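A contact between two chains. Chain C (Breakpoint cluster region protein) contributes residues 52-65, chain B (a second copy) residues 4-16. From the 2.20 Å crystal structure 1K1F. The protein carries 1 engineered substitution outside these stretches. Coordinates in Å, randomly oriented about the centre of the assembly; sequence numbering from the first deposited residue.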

# COMPACT_ATOMS: atom_id res chain seq x y z
N GLU C 52 -0.13 -8.64 -10.28
CA GLU C 52 1.25 -9.13 -10.19
C GLU C 52 1.33 -10.08 -9.00
O GLU C 52 1.99 -11.12 -9.06
CB GLU C 52 2.23 -7.96 -9.98
CG GLU C 52 2.41 -7.00 -11.17
CD GLU C 52 3.28 -7.60 -12.26
OE1 GLU C 52 3.99 -8.58 -11.95
OE2 GLU C 52 3.28 -7.11 -13.41
N ARG C 53 0.65 -9.74 -7.91
CA ARG C 53 0.65 -10.58 -6.71
C ARG C 53 -0.03 -11.90 -7.06
O ARG C 53 0.37 -12.97 -6.58
CB ARG C 53 -0.10 -9.88 -5.57
CG ARG C 53 0.74 -8.83 -4.84
CD ARG C 53 -0.04 -8.25 -3.66
NE ARG C 53 0.74 -7.30 -2.86
CZ ARG C 53 1.78 -7.64 -2.09
NH1 ARG C 53 2.17 -8.91 -2.02
NH2 ARG C 53 2.41 -6.73 -1.36
N PHE C 54 -1.04 -11.82 -7.92
CA PHE C 54 -1.76 -13.02 -8.36
C PHE C 54 -0.84 -13.92 -9.20
O PHE C 54 -0.72 -15.12 -8.96
CB PHE C 54 -2.98 -12.61 -9.18
CG PHE C 54 -3.83 -13.77 -9.60
CD1 PHE C 54 -4.60 -14.46 -8.68
CD2 PHE C 54 -3.85 -14.19 -10.93
CE1 PHE C 54 -5.38 -15.54 -9.07
CE2 PHE C 54 -4.63 -15.27 -11.33
CZ PHE C 54 -5.39 -15.95 -10.40
N ARG C 55 -0.18 -13.34 -10.20
CA ARG C 55 0.70 -14.15 -11.03
C ARG C 55 1.87 -14.69 -10.20
O ARG C 55 2.36 -15.79 -10.49
CB ARG C 55 1.19 -13.37 -12.25
CG ARG C 55 2.20 -12.27 -12.00
CD ARG C 55 2.58 -11.65 -13.35
NE ARG C 55 3.62 -10.62 -13.27
CZ ARG C 55 4.12 -9.97 -14.33
NH1 ARG C 55 3.68 -10.24 -15.55
NH2 ARG C 55 5.07 -9.06 -14.16
N MSE C 56 2.30 -13.95 -9.18
CA MSE C 56 3.40 -14.42 -8.33
C MSE C 56 2.99 -15.66 -7.55
O MSE C 56 3.80 -16.54 -7.29
CB MSE C 56 3.85 -13.34 -7.34
CG MSE C 56 4.98 -13.85 -6.43
SE MSE C 56 5.83 -12.58 -5.24
CE MSE C 56 6.42 -11.33 -6.56
N ILE C 57 1.73 -15.71 -7.14
CA ILE C 57 1.22 -16.87 -6.40
C ILE C 57 1.18 -18.06 -7.36
O ILE C 57 1.59 -19.17 -7.01
CB ILE C 57 -0.22 -16.62 -5.87
CG1 ILE C 57 -0.19 -15.60 -4.73
CG2 ILE C 57 -0.82 -17.92 -5.34
CD1 ILE C 57 0.39 -16.15 -3.44
N TYR C 58 0.68 -17.81 -8.57
CA TYR C 58 0.58 -18.85 -9.58
C TYR C 58 1.97 -19.38 -9.87
O TYR C 58 2.26 -20.56 -9.64
CB TYR C 58 -0.02 -18.29 -10.87
CG TYR C 58 -0.12 -19.29 -12.01
CD1 TYR C 58 -0.87 -20.47 -11.88
CD2 TYR C 58 0.52 -19.05 -13.23
CE1 TYR C 58 -0.98 -21.37 -12.95
CE2 TYR C 58 0.42 -19.95 -14.30
CZ TYR C 58 -0.34 -21.11 -14.15
OH TYR C 58 -0.47 -21.98 -15.20
N LEU C 59 2.84 -18.49 -10.34
CA LEU C 59 4.21 -18.84 -10.69
C LEU C 59 4.96 -19.59 -9.58
O LEU C 59 5.68 -20.54 -9.85
CB LEU C 59 4.97 -17.57 -11.08
CG LEU C 59 4.50 -16.90 -12.38
CD1 LEU C 59 5.07 -15.48 -12.48
CD2 LEU C 59 4.92 -17.77 -13.58
N GLN C 60 4.76 -19.17 -8.34
CA GLN C 60 5.44 -19.80 -7.21
C GLN C 60 4.94 -21.22 -6.96
O GLN C 60 5.69 -22.08 -6.49
CB GLN C 60 5.23 -18.98 -5.94
CG GLN C 60 6.15 -19.35 -4.81
CD GLN C 60 7.33 -18.41 -4.72
OE1 GLN C 60 7.16 -17.18 -4.70
NE2 GLN C 60 8.53 -18.97 -4.66
N THR C 61 3.68 -21.46 -7.28
CA THR C 61 3.09 -22.77 -7.12
C THR C 61 3.57 -23.66 -8.26
O THR C 61 3.91 -24.82 -8.04
CB THR C 61 1.57 -22.66 -7.16
OG1 THR C 61 1.14 -21.63 -6.26
CG2 THR C 61 0.95 -23.99 -6.75
N LEU C 62 3.58 -23.11 -9.47
CA LEU C 62 4.06 -23.86 -10.64
C LEU C 62 5.48 -24.31 -10.34
O LEU C 62 5.77 -25.50 -10.34
CB LEU C 62 4.08 -22.99 -11.90
CG LEU C 62 2.83 -22.99 -12.77
CD1 LEU C 62 3.04 -22.10 -13.98
CD2 LEU C 62 2.51 -24.41 -13.21
N LEU C 63 6.36 -23.33 -10.09
CA LEU C 63 7.76 -23.59 -9.78
C LEU C 63 7.87 -24.77 -8.84
O LEU C 63 8.22 -25.87 -9.24
CB LEU C 63 8.41 -22.37 -9.13
CG LEU C 63 9.93 -22.39 -8.93
CD1 LEU C 63 10.64 -22.51 -10.27
CD2 LEU C 63 10.36 -21.10 -8.25
N ALA C 64 7.55 -24.54 -7.58
CA ALA C 64 7.61 -25.59 -6.55
C ALA C 64 7.25 -27.03 -6.96
O ALA C 64 7.59 -27.95 -6.23
CB ALA C 64 6.75 -25.19 -5.35
N LYS C 65 6.56 -27.25 -8.08
CA LYS C 65 6.25 -28.64 -8.41
C LYS C 65 7.04 -29.30 -9.53
O LYS C 65 7.00 -30.51 -9.64
CB LYS C 65 4.74 -28.85 -8.66
CG LYS C 65 4.20 -28.52 -10.05
CD LYS C 65 2.72 -28.94 -10.08
CE LYS C 65 2.07 -28.65 -11.43
NZ LYS C 65 0.64 -29.09 -11.47
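Chain B 4-16: PVGFAEAWKAQFP

Where two helices cross closely, small residues at the crossing let the backbones approach while longer side chains reach across the flanks, and this contact in Breakpoint cluster region protein is a compact example. Chain B begins in extended conformation at Pro B4, with Val B5 as N-cap, forms a short helix from Gly B6 to Lys B12, and leaves it as a non-helical tail. Its axis passes 8.3 Å from that of the chain C helix, with 116° between their N-to-C directions. Gly B6 sits at the tight point, its CA 4.2 Å from the CA of Thr C61; a CB there would point toward chain C and clash with Thr C61 OG1 and Gln C60 C. Thr C61 keeps chi1 at m, which lets OG1 donate a hydrogen bond to Ile C57 O in its own helix (2.6 Å). Ile C57, m at both chi angles, starts sideways, but its end comes nearer, bringing CD1 to 3.5 Å from Phe B7 CD1 at the ring edge. Gln C60, chi1 t with chi2 off-well at 99°, places OE1 3.3 Å from Ala B10 CA and 3.4 Å from Ala B10 CB, so it packs directly against the small side chain. Nearer the N-terminal end of the chain C stretch, and past the chain B helix, Arg C53 leaves its backbone sideways and extends through t chi2 and chi3, so that NH1 gives Gln B14 OE1 a weak hydrogen bond of 2.8 Å.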

# COMPACT_ATOMS: atom_id res chain seq x y z
N PRO B 4 -0.65 -25.06 0.57
CA PRO B 4 0.10 -23.89 0.11
C PRO B 4 1.61 -24.09 0.32
O PRO B 4 2.05 -24.32 1.44
CB PRO B 4 -0.44 -22.75 0.96
CG PRO B 4 -1.37 -23.42 1.99
CD PRO B 4 -1.02 -24.86 1.99
N VAL B 5 2.37 -24.01 -0.75
CA VAL B 5 3.82 -24.13 -0.67
C VAL B 5 4.27 -22.86 -1.37
O VAL B 5 5.20 -22.17 -0.94
CB VAL B 5 4.37 -25.35 -1.44
CG1 VAL B 5 5.86 -25.49 -1.20
CG2 VAL B 5 3.63 -26.61 -1.04
N GLY B 6 3.58 -22.56 -2.45
CA GLY B 6 3.89 -21.36 -3.21
C GLY B 6 3.50 -20.10 -2.46
O GLY B 6 4.22 -19.10 -2.53
N PHE B 7 2.37 -20.13 -1.75
CA PHE B 7 1.94 -18.96 -1.00
C PHE B 7 2.93 -18.81 0.13
O PHE B 7 3.48 -17.73 0.34
CB PHE B 7 0.54 -19.13 -0.40
CG PHE B 7 0.13 -17.98 0.48
CD1 PHE B 7 -0.06 -16.72 -0.05
CD2 PHE B 7 -0.02 -18.16 1.86
CE1 PHE B 7 -0.40 -15.64 0.76
CE2 PHE B 7 -0.36 -17.09 2.68
CZ PHE B 7 -0.55 -15.83 2.12
N ALA B 8 3.16 -19.90 0.86
CA ALA B 8 4.11 -19.89 1.97
C ALA B 8 5.43 -19.30 1.49
O ALA B 8 5.86 -18.24 1.97
CB ALA B 8 4.33 -21.33 2.49
N GLU B 9 6.07 -19.96 0.53
CA GLU B 9 7.35 -19.50 0.00
C GLU B 9 7.27 -18.06 -0.51
O GLU B 9 8.21 -17.28 -0.32
CB GLU B 9 7.84 -20.43 -1.13
CG GLU B 9 7.99 -21.90 -0.73
CD GLU B 9 8.34 -22.79 -1.91
OE1 GLU B 9 7.91 -22.47 -3.04
OE2 GLU B 9 9.03 -23.82 -1.71
N ALA B 10 6.16 -17.71 -1.16
CA ALA B 10 5.97 -16.36 -1.68
C ALA B 10 5.93 -15.36 -0.53
O ALA B 10 6.44 -14.25 -0.65
CB ALA B 10 4.68 -16.28 -2.50
N TRP B 11 5.31 -15.78 0.57
CA TRP B 11 5.19 -14.95 1.76
C TRP B 11 6.60 -14.62 2.25
O TRP B 11 6.93 -13.46 2.47
CB TRP B 11 4.41 -15.70 2.85
CG TRP B 11 4.26 -14.96 4.16
CD1 TRP B 11 5.11 -14.99 5.23
CD2 TRP B 11 3.20 -14.06 4.52
NE1 TRP B 11 4.65 -14.16 6.23
CE2 TRP B 11 3.48 -13.58 5.82
CE3 TRP B 11 2.04 -13.62 3.87
CZ2 TRP B 11 2.64 -12.68 6.48
CZ3 TRP B 11 1.21 -12.72 4.52
CH2 TRP B 11 1.51 -12.26 5.82
N LYS B 12 7.42 -15.65 2.39
CA LYS B 12 8.80 -15.48 2.84
C LYS B 12 9.66 -14.79 1.78
O LYS B 12 10.69 -14.20 2.10
CB LYS B 12 9.41 -16.83 3.21
CG LYS B 12 8.64 -17.58 4.28
CD LYS B 12 9.34 -18.87 4.69
CE LYS B 12 8.55 -19.58 5.78
NZ LYS B 12 9.15 -20.88 6.19
N ALA B 13 9.23 -14.86 0.53
CA ALA B 13 9.96 -14.25 -0.58
C ALA B 13 9.69 -12.75 -0.70
O ALA B 13 10.21 -12.08 -1.60
CB ALA B 13 9.60 -14.94 -1.88
N GLN B 14 8.86 -12.22 0.19
CA GLN B 14 8.52 -10.80 0.18
C GLN B 14 8.80 -10.21 1.55
O GLN B 14 9.45 -9.17 1.67
CB GLN B 14 7.04 -10.59 -0.16
CG GLN B 14 6.64 -11.07 -1.53
CD GLN B 14 5.96 -9.99 -2.34
OE1 GLN B 14 4.84 -9.58 -2.04
NE2 GLN B 14 6.65 -9.50 -3.37
N PHE B 15 8.29 -10.88 2.57
CA PHE B 15 8.45 -10.42 3.94
C PHE B 15 9.17 -11.43 4.82
O PHE B 15 8.56 -12.13 5.63
CB PHE B 15 7.07 -10.10 4.53
CG PHE B 15 6.04 -9.68 3.51
CD1 PHE B 15 5.28 -10.64 2.84
CD2 PHE B 15 5.83 -8.34 3.20
CE1 PHE B 15 4.33 -10.27 1.88
CE2 PHE B 15 4.88 -7.96 2.25
CZ PHE B 15 4.13 -8.93 1.59
N PRO B 16 10.50 -11.53 4.66
CA PRO B 16 11.32 -12.47 5.45
C PRO B 16 11.45 -12.04 6.91
O PRO B 16 12.46 -12.30 7.54
CB PRO B 16 12.67 -12.43 4.74
CG PRO B 16 12.32 -12.04 3.34
CD PRO B 16 11.29 -10.97 3.56